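Long-range contact in alpha-L-arabinosidase (Xanthomonas axonopodis pv. citri, PDB 6D25), which probably removes arabinofuranosyl side groups from arabinoxylans as a GH51 arabinofuranosidase, apparently coping with internally di-substituted xylose units: residues Y401-L414 with G431-L445. Residues are numbered along the deposited sequence; the frame is centred on the assembly and turned at random.
Sequences YKPYQDATHLPLQL and GSAVKAKDGHVYIAL
Thr408 and Lys435 form an antiparallel hydrogen-bonded pair, Thr408 N to Lys435 O and Lys435 N to Thr408 O both 2.9 Å, where strand 407-410 meets strand 431-435 with 133° between their directions. These are the two arms of a beta hairpin in the C-terminal beta domain of the GH51 enzyme, whose second arm turns back through 436-439 into strand 441-445. Further along, water 5 lies between Leu410 O and Ala433 N. Pro403 and Tyr404 of the 3-10 segment 402-404, with Tyr401 just before it, lay their side chains against 431-445. Tyr404 spreads its ring across Val434, CG1 lying 3.7 Å from the ring centroid in a CH-pi contact; Tyr401 CD2 covers the opposite face, so the ring is sandwiched. With Tyr404 CG beside the backbone N (chi1 -80°), the phenol reaches Ser432, where Tyr404 OH donates to Ser432 OG at 2.6 Å. Ser432 OG and Tyr401 OH both also bond Asp357 of helix 346-361, tying hairpin and helix together. Tyr401 OH and Tyr404 OH both lie against the methyl of Ala444. Pro403 CB stands over the centre of the Tyr442 ring in a CH-pi contact, 3.6 Å from the centroid and 5° off the normal, while Tyr442 OH donates to the syn lone pair of Asp438 OD2. On the side of the sheet bearing Leu410 and Ala433, Leu410 CD1 meets Val441 CG1 at 3.9 Å, with Leu35 of strand 29-36 packed against both residues. Leu412 CD2 rests on the Ser432 backbone, 3.6 Å from Ser432 N. Near the turn, water 2 accepts from Lys437 NZ and donates to Asp406 OD2, itself salt-bridged to Arg46; water 1 donates to Pro403 O and Gln405 O and accepts from Lys437 N at 3.0 Å.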
loop_
_atom_site.group_PDB
_atom_site.type_symbol
_atom_site.label_atom_id
_atom_site.label_comp_id
_atom_site.label_asym_id
_atom_site.label_seq_id
_atom_site.Cartn_x
_atom_site.Cartn_y
_atom_site.Cartn_z
ATOM N N TYR A 401 -27.921 23.457 24.290
ATOM C CA TYR A 401 -26.620 23.235 24.884
ATOM C C TYR A 401 -25.563 24.199 24.331
ATOM O O TYR A 401 -24.382 24.040 24.631
ATOM C CB TYR A 401 -26.162 21.785 24.698
ATOM C CG TYR A 401 -26.709 20.803 25.691
ATOM C CD1 TYR A 401 -28.012 20.330 25.622
ATOM C CD2 TYR A 401 -25.904 20.267 26.673
ATOM C CE1 TYR A 401 -28.516 19.400 26.519
ATOM C CE2 TYR A 401 -26.380 19.336 27.581
ATOM C CZ TYR A 401 -27.681 18.877 27.491
ATOM O OH TYR A 401 -28.111 17.905 28.376
ATOM N N LYS A 402 -25.932 25.192 23.548
ATOM C CA LYS A 402 -24.949 26.181 23.061
ATOM C C LYS A 402 -24.072 26.782 24.177
ATOM O O LYS A 402 -22.900 27.008 23.947
ATOM C CB LYS A 402 -25.625 27.364 22.382
ATOM C CG LYS A 402 -25.489 27.374 20.895
ATOM C CD LYS A 402 -26.265 28.516 20.249
ATOM C CE LYS A 402 -25.459 29.782 20.222
ATOM N NZ LYS A 402 -26.042 30.704 19.229
ATOM N N PRO A 403 -24.636 27.081 25.364
ATOM C CA PRO A 403 -23.788 27.616 26.422
ATOM C C PRO A 403 -22.656 26.671 26.881
ATOM O O PRO A 403 -21.709 27.137 27.500
ATOM C CB PRO A 403 -24.761 27.862 27.582
ATOM C CG PRO A 403 -26.124 28.034 26.908
ATOM C CD PRO A 403 -26.048 27.081 25.746
ATOM N N TYR A 404 -22.736 25.375 26.568
ATOM C CA TYR A 404 -21.674 24.429 26.862
ATOM C C TYR A 404 -20.437 24.649 25.973
ATOM O O TYR A 404 -19.367 24.143 26.305
ATOM C CB TYR A 404 -22.165 22.991 26.703
ATOM C CG TYR A 404 -22.962 22.437 27.862
ATOM C CD1 TYR A 404 -23.976 23.153 28.457
ATOM C CD2 TYR A 404 -22.684 21.178 28.364
ATOM C CE1 TYR A 404 -24.687 22.652 29.542
ATOM C CE2 TYR A 404 -23.390 20.645 29.437
ATOM C CZ TYR A 404 -24.391 21.390 30.036
ATOM O OH TYR A 404 -25.096 20.869 31.087
ATOM N N GLN A 405 -20.546 25.391 24.862
ATOM C CA GLN A 405 -19.433 25.534 23.932
ATOM C C GLN A 405 -18.283 26.300 24.601
ATOM O O GLN A 405 -18.433 27.468 24.940
ATOM C CB GLN A 405 -19.876 26.279 22.661
ATOM C CG GLN A 405 -20.833 25.431 21.834
ATOM C CD GLN A 405 -21.045 25.974 20.449
ATOM O OE1 GLN A 405 -20.230 26.758 19.954
ATOM N NE2 GLN A 405 -22.102 25.511 19.776
ATOM N N ASP A 406 -17.161 25.597 24.838
ATOM C CA ASP A 406 -15.979 26.165 25.481
ATOM C C ASP A 406 -16.283 26.612 26.917
ATOM O O ASP A 406 -15.628 27.508 27.443
ATOM C CB ASP A 406 -15.339 27.259 24.613
ATOM C CG ASP A 406 -14.645 26.698 23.364
ATOM O OD1 ASP A 406 -14.286 25.470 23.353
ATOM O OD2 ASP A 406 -14.466 27.494 22.404
ATOM N N ALA A 407 -17.252 25.984 27.534
ATOM C CA ALA A 407 -17.598 26.267 28.930
ATOM C C ALA A 407 -16.636 25.494 29.833
ATOM O O ALA A 407 -15.746 24.759 29.349
ATOM C CB ALA A 407 -19.031 25.863 29.214
ATOM N N THR A 408 -16.821 25.682 31.135
ATOM C CA THR A 408 -16.073 24.984 32.161
ATOM C C THR A 408 -17.007 23.940 32.805
ATOM O O THR A 408 -18.087 24.283 33.298
ATOM C CB THR A 408 -15.561 25.982 33.211
ATOM O OG1 THR A 408 -14.703 26.922 32.578
ATOM C CG2 THR A 408 -14.822 25.335 34.356
ATOM N N HIS A 409 -16.561 22.699 32.822
ATOM C CA HIS A 409 -17.306 21.616 33.480
ATOM C C HIS A 409 -17.475 21.906 34.982
ATOM O O HIS A 409 -16.504 22.277 35.670
ATOM C CB HIS A 409 -16.576 20.284 33.274
ATOM C CG HIS A 409 -17.055 19.184 34.164
ATOM N ND1 HIS A 409 -18.250 18.545 33.948
ATOM C CD2 HIS A 409 -16.496 18.634 35.278
ATOM C CE1 HIS A 409 -18.395 17.632 34.890
ATOM N NE2 HIS A 409 -17.344 17.658 35.728
ATOM N N LEU A 410 -18.679 21.687 35.507
ATOM C CA LEU A 410 -18.920 21.701 36.931
ATOM C C LEU A 410 -19.452 20.327 37.373
ATOM O O LEU A 410 -20.344 19.759 36.723
ATOM C CB LEU A 410 -19.943 22.774 37.302
ATOM C CG LEU A 410 -19.591 24.197 36.871
ATOM C CD1 LEU A 410 -20.735 25.127 37.202
ATOM C CD2 LEU A 410 -18.301 24.706 37.491
ATOM N N PRO A 411 -18.925 19.797 38.484
ATOM C CA PRO A 411 -19.401 18.492 38.980
ATOM C C PRO A 411 -20.864 18.583 39.385
ATOM O O PRO A 411 -21.217 19.474 40.170
ATOM C CB PRO A 411 -18.521 18.151 40.190
ATOM C CG PRO A 411 -17.234 18.963 39.893
ATOM C CD PRO A 411 -17.710 20.211 39.199
ATOM N N LEU A 412 -21.676 17.701 38.854
ATOM C CA LEU A 412 -23.087 17.552 39.250
ATOM C C LEU A 412 -23.296 16.080 39.610
ATOM O O LEU A 412 -23.195 15.241 38.741
ATOM C CB LEU A 412 -24.022 17.995 38.122
ATOM C CG LEU A 412 -25.520 17.774 38.414
ATOM C CD1 LEU A 412 -26.043 18.699 39.513
ATOM C CD2 LEU A 412 -26.356 18.038 37.174
ATOM N N GLN A 413 -23.552 15.783 40.868
ATOM C CA GLN A 413 -23.808 14.409 41.321
ATOM C C GLN A 413 -25.307 14.256 41.577
ATOM O O GLN A 413 -25.850 15.063 42.306
ATOM C CB GLN A 413 -23.044 14.119 42.627
ATOM C CG GLN A 413 -22.745 12.627 42.819
ATOM C CD GLN A 413 -22.769 12.105 44.249
ATOM O OE1 GLN A 413 -22.394 12.786 45.211
ATOM N NE2 GLN A 413 -23.223 10.864 44.397
ATOM N N LEU A 414 -25.968 13.310 40.939
ATOM C CA LEU A 414 -27.417 13.090 41.161
ATOM C C LEU A 414 -27.600 11.745 41.852
ATOM O O LEU A 414 -27.019 10.787 41.414
ATOM C CB LEU A 414 -28.178 13.102 39.832
ATOM C CG LEU A 414 -28.134 14.405 39.050
ATOM C CD1 LEU A 414 -28.864 14.275 37.760
ATOM C CD2 LEU A 414 -28.735 15.533 39.851
ATOM N N GLY A 431 -28.080 14.342 34.103
ATOM C CA GLY A 431 -27.848 15.784 33.912
ATOM C C GLY A 431 -26.375 16.131 33.864
ATOM O O GLY A 431 -25.533 15.242 33.957
ATOM N N SER A 432 -26.090 17.413 33.688
ATOM C CA SER A 432 -24.742 17.914 33.695
ATOM C C SER A 432 -24.825 19.421 33.956
ATOM O O SER A 432 -25.915 19.997 33.945
ATOM C CB SER A 432 -24.033 17.617 32.372
ATOM O OG SER A 432 -24.685 18.290 31.301
ATOM N N ALA A 433 -23.681 20.063 34.204
ATOM C CA ALA A 433 -23.672 21.494 34.459
ATOM C C ALA A 433 -22.352 22.099 33.958
ATOM O O ALA A 433 -21.321 21.397 33.912
ATOM C CB ALA A 433 -23.893 21.749 35.922
ATOM N N VAL A 434 -22.397 23.389 33.639
ATOM C CA VAL A 434 -21.206 24.139 33.265
ATOM C C VAL A 434 -21.292 25.566 33.824
ATOM O O VAL A 434 -22.368 26.073 34.185
ATOM C CB VAL A 434 -21.031 24.208 31.743
ATOM C CG1 VAL A 434 -20.869 22.813 31.135
ATOM C CG2 VAL A 434 -22.178 24.990 31.081
ATOM N N LYS A 435 -20.130 26.204 33.868
ATOM C CA LYS A 435 -20.042 27.654 33.900
ATOM C C LYS A 435 -19.655 28.142 32.498
ATOM O O LYS A 435 -18.606 27.798 31.983
ATOM C CB LYS A 435 -19.020 28.147 34.915
ATOM C CG LYS A 435 -18.972 29.675 35.012
ATOM C CD LYS A 435 -18.284 30.198 36.232
ATOM C CE LYS A 435 -18.310 31.699 36.217
ATOM N NZ LYS A 435 -17.676 32.259 37.421
ATOM N N ALA A 436 -20.561 28.882 31.875
ATOM C CA ALA A 436 -20.388 29.272 30.494
ATOM C C ALA A 436 -19.429 30.470 30.394
ATOM O O ALA A 436 -19.193 31.180 31.354
ATOM C CB ALA A 436 -21.741 29.575 29.896
ATOM N N LYS A 437 -18.984 30.757 29.182
ATOM C CA LYS A 437 -18.144 31.930 28.941
ATOM C C LYS A 437 -18.921 33.221 29.215
ATOM O O LYS A 437 -18.289 34.204 29.541
ATOM C CB LYS A 437 -17.649 31.979 27.500
ATOM C CG LYS A 437 -16.621 30.914 27.183
ATOM C CD LYS A 437 -16.271 30.926 25.737
ATOM C CE LYS A 437 -15.281 32.020 25.441
ATOM N NZ LYS A 437 -15.214 32.267 23.975
ATOM N N ASP A 438 -20.266 33.229 29.145
ATOM C CA ASP A 438 -21.047 34.424 29.510
ATOM C C ASP A 438 -21.056 34.647 31.027
ATOM O O ASP A 438 -21.655 35.607 31.480
ATOM C CB ASP A 438 -22.480 34.340 28.973
ATOM C CG ASP A 438 -23.367 33.252 29.609
ATOM O OD1 ASP A 438 -22.995 32.720 30.662
ATOM O OD2 ASP A 438 -24.435 32.933 29.042
ATOM N N GLY A 439 -20.454 33.753 31.829
ATOM C CA GLY A 439 -20.307 33.967 33.263
ATOM C C GLY A 439 -21.420 33.317 34.079
ATOM O O GLY A 439 -21.355 33.319 35.313
ATOM N N HIS A 440 -22.446 32.778 33.443
ATOM C CA HIS A 440 -23.582 32.154 34.138
ATOM C C HIS A 440 -23.372 30.639 34.256
ATOM O O HIS A 440 -22.730 29.990 33.389
ATOM C CB HIS A 440 -24.898 32.455 33.394
ATOM C CG HIS A 440 -25.283 33.894 33.440
ATOM N ND1 HIS A 440 -26.045 34.427 34.479
ATOM C CD2 HIS A 440 -24.974 34.927 32.626
ATOM C CE1 HIS A 440 -26.188 35.733 34.297
ATOM N NE2 HIS A 440 -25.551 36.064 33.151
ATOM N N VAL A 441 -23.953 30.091 35.308
ATOM C CA VAL A 441 -23.998 28.651 35.491
ATOM C C VAL A 441 -25.260 28.105 34.803
ATOM O O VAL A 441 -26.344 28.680 34.954
ATOM C CB VAL A 441 -23.959 28.258 36.975
ATOM C CG1 VAL A 441 -24.276 26.791 37.200
ATOM C CG2 VAL A 441 -22.631 28.654 37.586
ATOM N N TYR A 442 -25.095 27.009 34.063
ATOM C CA TYR A 442 -26.184 26.320 33.399
ATOM C C TYR A 442 -26.252 24.869 33.879
ATOM O O TYR A 442 -25.208 24.234 34.108
ATOM C CB TYR A 442 -26.009 26.326 31.884
ATOM C CG TYR A 442 -26.150 27.680 31.231
ATOM C CD1 TYR A 442 -25.112 28.609 31.293
ATOM C CD2 TYR A 442 -27.305 28.047 30.587
ATOM C CE1 TYR A 442 -25.229 29.856 30.689
ATOM C CE2 TYR A 442 -27.449 29.286 29.997
ATOM C CZ TYR A 442 -26.413 30.199 30.052
ATOM O OH TYR A 442 -26.554 31.428 29.469
ATOM N N ILE A 443 -27.491 24.377 34.058
ATOM C CA ILE A 443 -27.738 23.006 34.502
ATOM C C ILE A 443 -28.715 22.369 33.523
ATOM O O ILE A 443 -29.805 22.928 33.327
ATOM C CB ILE A 443 -28.354 22.915 35.905
ATOM C CG1 ILE A 443 -27.591 23.727 36.948
ATOM C CG2 ILE A 443 -28.548 21.433 36.276
ATOM C CD1 ILE A 443 -28.375 23.894 38.241
ATOM N N ALA A 444 -28.291 21.242 32.922
ATOM C CA ALA A 444 -29.133 20.449 32.053
ATOM C C ALA A 444 -29.666 19.261 32.853
ATOM O O ALA A 444 -28.886 18.606 33.559
ATOM C CB ALA A 444 -28.349 19.998 30.863
ATOM N N LEU A 445 -30.970 18.991 32.732
ATOM C CA LEU A 445 -31.561 17.799 33.327
ATOM C C LEU A 445 -32.484 17.135 32.288
ATOM O O LEU A 445 -33.256 17.840 31.593
ATOM C CB LEU A 445 -32.385 18.190 34.560
ATOM C CG LEU A 445 -31.607 18.769 35.744
ATOM C CD1 LEU A 445 -32.580 19.346 36.759
ATOM C CD2 LEU A 445 -30.707 17.713 36.409
HETATM O O HOH W 1 -19.646 28.811 27.007
HETATM O O HOH W 2 -15.532 29.730 22.093
HETATM O O HOH W 3 -16.231 29.194 31.653
HETATM O O HOH W 4 -20.306 19.363 32.355
HETATM O O HOH W 5 -21.607 18.118 35.059
#